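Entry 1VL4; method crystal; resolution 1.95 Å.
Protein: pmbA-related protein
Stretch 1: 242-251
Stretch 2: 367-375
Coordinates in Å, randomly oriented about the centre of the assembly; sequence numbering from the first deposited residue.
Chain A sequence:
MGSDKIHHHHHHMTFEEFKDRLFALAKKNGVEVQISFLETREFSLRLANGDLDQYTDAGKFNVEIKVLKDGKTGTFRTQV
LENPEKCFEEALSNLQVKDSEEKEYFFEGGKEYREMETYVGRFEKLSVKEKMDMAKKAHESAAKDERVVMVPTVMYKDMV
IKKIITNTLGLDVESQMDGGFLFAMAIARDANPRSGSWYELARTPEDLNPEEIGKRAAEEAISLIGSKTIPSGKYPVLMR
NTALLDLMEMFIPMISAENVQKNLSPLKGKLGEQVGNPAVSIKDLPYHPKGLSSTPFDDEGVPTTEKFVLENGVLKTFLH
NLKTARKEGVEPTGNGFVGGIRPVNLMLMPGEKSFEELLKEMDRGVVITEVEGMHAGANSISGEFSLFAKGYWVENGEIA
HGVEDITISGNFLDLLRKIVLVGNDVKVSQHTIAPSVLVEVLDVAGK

Stretch 1 (242-251) TALLDLMEMF
Stretch 2 367-375: VITEVEGMH

A helix packs along a strand here through a small apolar seam, pinned at one end by a single direct hydrogen bond and beside it by a water bridge between two partly exposed acids, an example of a small residue placed where helix and strand come close. The helix that includes Thr-242 to Leu-247 (phi/psi -72/-43 at Ala-243) and the strand that enters from earlier in the chain and runs through 367-372 (-120/152 at Val-371, but -102/-26 at Thr-369) point in broadly the same direction, 36° apart, with axes approaching to 6.4 Å, and together the stretches bury 426 Å². The register is set by Ala-243 and Glu-370, whose CA atoms lie 4.3 Å apart. At Ala-243 the side chain is a lone methyl pointing toward the strand: CB meets Ile-368 CG2 at 3.9 Å and Val-371 CG1 at 4.4 Å, all three residues buried, while its carbonyl O sits 3.7 Å from Val-371 CG2.

One residue earlier, Thr-242 (chi1 p) also points toward the strand, and its OG1 donates to Thr-369 O at 2.5 Å, a short bond to a main-chain carbonyl. Glu-370 starts away from the helix, but with chi1 and chi2 both m its carboxylate folds back. Water 1 lies 2.6 Å from Asp-246 OD2 and 2.9 Å from Glu-370 OE1, placed to donate to these carboxylates, and accepts from Val-371 N at 2.9 Å. Asp-246 (chi1 m) also lays CB 4.0 Å from Val-371 CG2.

Beyond the strand, Gly-373 takes phi/psi of 87/36, a positive phi that favours glycine, and occupies the N-cap position. Met-374 follows in helical conformation, partly exposed, its three chi angles all m. This flexible thioether reaches across the last helical turn to the 3-10 segment 248-250: CE lies 3.2 Å from Asp-246 O and 4.0 Å from buried Met-250 CB (chi1 p), and SD lies 4.1 Å from buried Leu-247 CD1 (chi1 t, chi2 p).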

ATOM      1  N   THR A 242     -20.142  10.411  -9.015  1.00 11.44           N
ATOM      2  CA  THR A 242     -18.723  10.351  -8.645  1.00 14.65           C
ATOM      3  C   THR A 242     -18.497  10.173  -7.128  1.00 17.67           C
ATOM      4  O   THR A 242     -17.583   9.463  -6.735  1.00 18.86           O
ATOM      5  CB  THR A 242     -17.987  11.619  -9.080  1.00 17.17           C
ATOM      6  OG1 THR A 242     -18.745  12.759  -8.663  1.00 15.80           O
ATOM      7  CG2 THR A 242     -17.880  11.681 -10.569  1.00 20.81           C
ATOM      8  N   ALA A 243     -19.316  10.815  -6.283  1.00 15.76           N
ATOM      9  CA  ALA A 243     -19.198  10.619  -4.816  1.00 14.42           C
ATOM     10  C   ALA A 243     -19.716   9.214  -4.434  1.00 14.72           C
ATOM     11  O   ALA A 243     -19.093   8.475  -3.652  1.00 16.21           O
ATOM     12  CB  ALA A 243     -19.946  11.707  -4.070  1.00 14.55           C
ATOM     13  N   LEU A 244     -20.831   8.814  -5.028  1.00 14.78           N
ATOM     14  CA  LEU A 244     -21.475   7.573  -4.638  1.00 12.42           C
ATOM     15  C   LEU A 244     -20.641   6.390  -5.076  1.00 13.96           C
ATOM     16  O   LEU A 244     -20.593   5.389  -4.370  1.00 14.80           O
ATOM     17  CB  LEU A 244     -22.897   7.509  -5.196  1.00 13.29           C
ATOM     18  CG  LEU A 244     -23.700   6.262  -4.864  1.00 16.70           C
ATOM     19  CD1 LEU A 244     -23.935   6.156  -3.356  1.00 18.85           C
ATOM     20  CD2 LEU A 244     -25.018   6.324  -5.613  1.00 10.23           C
ATOM     21  N   LEU A 245     -19.991   6.500  -6.236  1.00 14.26           N
ATOM     22  CA  LEU A 245     -19.096   5.445  -6.728  1.00 16.39           C
ATOM     23  C   LEU A 245     -18.036   5.112  -5.664  1.00 16.03           C
ATOM     24  O   LEU A 245     -17.738   3.948  -5.476  1.00 14.18           O
ATOM     25  CB  LEU A 245     -18.378   5.841  -8.034  1.00 11.35           C
ATOM     26  CG  LEU A 245     -19.222   5.809  -9.286  1.00 15.14           C
ATOM     27  CD1 LEU A 245     -18.506   6.533 -10.403  1.00 14.33           C
ATOM     28  CD2 LEU A 245     -19.539   4.341  -9.635  1.00 18.06           C
ATOM     29  N   ASP A 246     -17.456   6.117  -5.015  1.00 17.74           N
ATOM     30  CA  ASP A 246     -16.490   5.842  -3.912  1.00 18.66           C
ATOM     31  C   ASP A 246     -17.152   5.328  -2.627  1.00 17.92           C
ATOM     32  O   ASP A 246     -16.684   4.359  -1.993  1.00 17.12           O
ATOM     33  CB  ASP A 246     -15.668   7.070  -3.560  1.00 17.07           C
ATOM     34  CG  ASP A 246     -14.799   7.555  -4.700  1.00 26.94           C
ATOM     35  OD1 ASP A 246     -14.482   6.768  -5.630  1.00 30.99           O
ATOM     36  OD2 ASP A 246     -14.461   8.764  -4.669  1.00 30.22           O
ATOM     37  N   LEU A 247     -18.255   5.969  -2.256  1.00 17.24           N
ATOM     38  CA  LEU A 247     -18.911   5.650  -1.018  1.00 13.34           C
ATOM     39  C   LEU A 247     -19.406   4.223  -1.005  1.00 13.47           C
ATOM     40  O   LEU A 247     -19.254   3.528   0.016  1.00 14.33           O
ATOM     41  CB  LEU A 247     -20.063   6.645  -0.745  1.00 16.34           C
ATOM     42  CG  LEU A 247     -20.679   6.512   0.661  1.00 16.47           C
ATOM     43  CD1 LEU A 247     -19.655   6.795   1.750  1.00 18.73           C
ATOM     44  CD2 LEU A 247     -21.820   7.454   0.810  1.00 21.46           C
ATOM     45  N   MET A 248     -19.933   3.764  -2.152  1.00 14.33           N
ATOM     46  CA  MET A 248     -20.468   2.413  -2.314  1.00 16.33           C
ATOM     47  C   MET A 248     -19.438   1.331  -2.002  1.00 14.38           C
ATOM     48  O   MET A 248     -19.796   0.182  -1.778  1.00 16.63           O
ATOM     49  CB  MET A 248     -20.877   2.148  -3.778  1.00 13.27           C
ATOM     50  CG  MET A 248     -22.188   2.664  -4.181  1.00 29.41           C
ATOM     51  SD  MET A 248     -22.285   2.477  -5.982  1.00 25.94           S
ATOM     52  CE  MET A 248     -22.494   0.739  -6.274  1.00 14.47           C
ATOM     53  N   GLU A 249     -18.164   1.642  -2.162  1.00 15.56           N
ATOM     54  CA  GLU A 249     -17.133   0.671  -1.858  1.00 17.86           C
ATOM     55  C   GLU A 249     -17.216   0.150  -0.446  1.00 18.16           C
ATOM     56  O   GLU A 249     -16.816  -0.997  -0.192  1.00 18.27           O
ATOM     57  CB  GLU A 249     -15.746   1.270  -2.104  1.00 19.08           C
ATOM     58  CG  GLU A 249     -15.640   1.624  -3.588  1.00 27.40           C
ATOM     59  CD  GLU A 249     -14.325   1.276  -4.133  1.00 39.87           C
ATOM     60  OE1 GLU A 249     -13.400   2.075  -3.879  1.00 46.41           O
ATOM     61  OE2 GLU A 249     -14.228   0.191  -4.771  1.00 49.00           O
ATOM     62  N   MET A 250     -17.747   0.958   0.474  1.00 17.16           N
ATOM     63  CA  MET A 250     -17.868   0.489   1.865  1.00 17.28           C
ATOM     64  C   MET A 250     -18.965  -0.582   2.044  1.00 17.73           C
ATOM     65  O   MET A 250     -19.067  -1.231   3.085  1.00 21.28           O
ATOM     66  CB  MET A 250     -18.031   1.673   2.796  1.00 18.18           C
ATOM     67  CG  MET A 250     -19.464   2.185   2.998  1.00 15.97           C
ATOM     68  SD  MET A 250     -19.447   3.549   4.202  1.00 16.83           S
ATOM     69  CE  MET A 250     -19.186   2.703   5.770  1.00  9.84           C
ATOM     70  N   PHE A 251     -19.761  -0.800   1.004  1.00 15.24           N
ATOM     71  CA  PHE A 251     -20.766  -1.853   1.023  1.00 15.68           C
ATOM     72  C   PHE A 251     -20.137  -3.227   0.748  1.00 12.90           C
ATOM     73  O   PHE A 251     -20.679  -4.261   1.102  1.00 13.83           O
ATOM     74  CB  PHE A 251     -21.807  -1.531  -0.041  1.00 14.31           C
ATOM     75  CG  PHE A 251     -23.085  -2.315   0.080  1.00 18.15           C
ATOM     76  CD1 PHE A 251     -23.796  -2.340   1.261  1.00 15.34           C
ATOM     77  CD2 PHE A 251     -23.574  -3.018  -1.000  1.00 14.98           C
ATOM     78  CE1 PHE A 251     -24.993  -3.083   1.357  1.00 17.83           C
ATOM     79  CE2 PHE A 251     -24.755  -3.728  -0.926  1.00 19.72           C
ATOM     80  CZ  PHE A 251     -25.474  -3.757   0.247  1.00 16.09           C
ATOM     81  N   VAL A 367     -25.647  19.407  -2.856  1.00  9.08           N
ATOM     82  CA  VAL A 367     -25.125  18.475  -3.845  1.00 10.16           C
ATOM     83  C   VAL A 367     -23.703  18.086  -3.386  1.00 10.20           C
ATOM     84  O   VAL A 367     -22.885  18.940  -3.130  1.00  7.25           O
ATOM     85  CB  VAL A 367     -25.073  19.087  -5.254  1.00  8.62           C
ATOM     86  CG1 VAL A 367     -24.262  18.182  -6.221  1.00  9.58           C
ATOM     87  CG2 VAL A 367     -26.496  19.345  -5.794  1.00 14.74           C
ATOM     88  N   ILE A 368     -23.442  16.797  -3.251  1.00  9.23           N
ATOM     89  CA  ILE A 368     -22.102  16.335  -2.941  1.00  9.72           C
ATOM     90  C   ILE A 368     -21.551  15.636  -4.167  1.00 12.30           C
ATOM     91  O   ILE A 368     -22.126  14.655  -4.654  1.00 12.27           O
ATOM     92  CB  ILE A 368     -22.082  15.487  -1.648  1.00 12.00           C
ATOM     93  CG1 ILE A 368     -22.085  16.450  -0.462  1.00 19.55           C
ATOM     94  CG2 ILE A 368     -20.821  14.559  -1.550  1.00 12.78           C
ATOM     95  CD1 ILE A 368     -22.692  15.880   0.701  1.00 29.72           C
ATOM     96  N   THR A 369     -20.429  16.171  -4.653  1.00 13.02           N
ATOM     97  CA  THR A 369     -19.797  15.712  -5.897  1.00 15.19           C
ATOM     98  C   THR A 369     -18.582  14.820  -5.678  1.00 14.61           C
ATOM     99  O   THR A 369     -18.263  14.033  -6.542  1.00 15.56           O
ATOM    100  CB  THR A 369     -19.322  16.883  -6.760  1.00 12.69           C
ATOM    101  OG1 THR A 369     -18.487  17.745  -5.968  1.00 16.72           O
ATOM    102  CG2 THR A 369     -20.528  17.673  -7.291  1.00 19.06           C
ATOM    103  N   GLU A 370     -17.908  14.972  -4.548  1.00 15.27           N
ATOM    104  CA  GLU A 370     -16.753  14.136  -4.211  1.00 17.68           C
ATOM    105  C   GLU A 370     -16.687  13.936  -2.705  1.00 17.16           C
ATOM    106  O   GLU A 370     -17.072  14.829  -1.928  1.00 18.71           O
ATOM    107  CB  GLU A 370     -15.446  14.785  -4.689  1.00 19.36           C
ATOM    108  CG  GLU A 370     -15.463  15.260  -6.177  1.00 21.47           C
ATOM    109  CD  GLU A 370     -15.460  14.112  -7.167  1.00 30.34           C
ATOM    110  OE1 GLU A 370     -15.235  12.939  -6.738  1.00 35.55           O
ATOM    111  OE2 GLU A 370     -15.675  14.382  -8.377  1.00 29.96           O
ATOM    112  N   VAL A 371     -16.229  12.749  -2.304  1.00 18.11           N
ATOM    113  CA  VAL A 371     -15.871  12.460  -0.895  1.00 17.53           C
ATOM    114  C   VAL A 371     -14.380  12.051  -0.762  1.00 18.84           C
ATOM    115  O   VAL A 371     -13.790  11.519  -1.675  1.00 21.74           O
ATOM    116  CB  VAL A 371     -16.771  11.358  -0.300  1.00 16.72           C
ATOM    117  CG1 VAL A 371     -18.179  11.873  -0.067  1.00 22.75           C
ATOM    118  CG2 VAL A 371     -16.812  10.111  -1.194  1.00 21.72           C
ATOM    119  N   GLU A 372     -13.786  12.304   0.388  1.00 21.54           N
ATOM    120  CA  GLU A 372     -12.368  12.046   0.604  1.00 25.96           C
ATOM    121  C   GLU A 372     -12.193  11.414   1.969  1.00 26.17           C
ATOM    122  O   GLU A 372     -12.963  11.710   2.910  1.00 25.96           O
ATOM    123  CB  GLU A 372     -11.568  13.368   0.559  1.00 27.16           C
ATOM    124  CG  GLU A 372     -11.424  13.977  -0.870  1.00 38.26           C
ATOM    125  CD  GLU A 372     -12.403  15.119  -1.218  1.00 48.04           C
ATOM    126  OE1 GLU A 372     -12.809  15.906  -0.331  1.00 52.33           O
ATOM    127  OE2 GLU A 372     -12.748  15.245  -2.418  1.00 56.33           O
ATOM    128  N   GLY A 373     -11.175  10.554   2.069  1.00 25.87           N
ATOM    129  CA  GLY A 373     -10.761   9.977   3.343  1.00 25.64           C
ATOM    130  C   GLY A 373     -11.508   8.718   3.713  1.00 24.49           C
ATOM    131  O   GLY A 373     -11.791   8.495   4.882  1.00 26.34           O
ATOM    132  N   MET A 374     -11.825   7.898   2.721  1.00 24.56           N
ATOM    133  CA  MET A 374     -12.557   6.656   2.947  1.00 25.55           C
ATOM    134  C   MET A 374     -11.772   5.704   3.860  1.00 26.77           C
ATOM    135  O   MET A 374     -12.336   5.086   4.775  1.00 25.10           O
ATOM    136  CB  MET A 374     -12.834   5.969   1.612  1.00 26.21           C
ATOM    137  CG  MET A 374     -13.915   6.621   0.732  1.00 33.40           C
ATOM    138  SD  MET A 374     -15.580   6.267   1.304  1.00 32.33           S
ATOM    139  CE  MET A 374     -15.737   4.497   1.084  1.00 28.39           C
ATOM    140  N   HIS A 375     -10.462   5.612   3.644  1.00 28.65           N
ATOM    141  CA  HIS A 375      -9.651   4.676   4.420  1.00 28.93           C
ATOM    142  C   HIS A 375      -9.792   4.922   5.911  1.00 25.61           C
ATOM    143  O   HIS A 375     -10.109   4.006   6.659  1.00 25.10           O
ATOM    144  CB  HIS A 375      -8.186   4.756   4.013  1.00 33.62           C
ATOM    145  CG  HIS A 375      -7.361   3.605   4.510  1.00 37.67           C
ATOM    146  ND1 HIS A 375      -6.487   3.716   5.577  1.00 42.74           N
ATOM    147  CD2 HIS A 375      -7.287   2.318   4.091  1.00 39.99           C
ATOM    148  CE1 HIS A 375      -5.902   2.548   5.783  1.00 41.93           C
ATOM    149  NE2 HIS A 375      -6.368   1.684   4.894  1.00 45.49           N
TER
HETATM  150  O   HOH W   1     -15.599  11.083  -4.540  1.00 15.87           O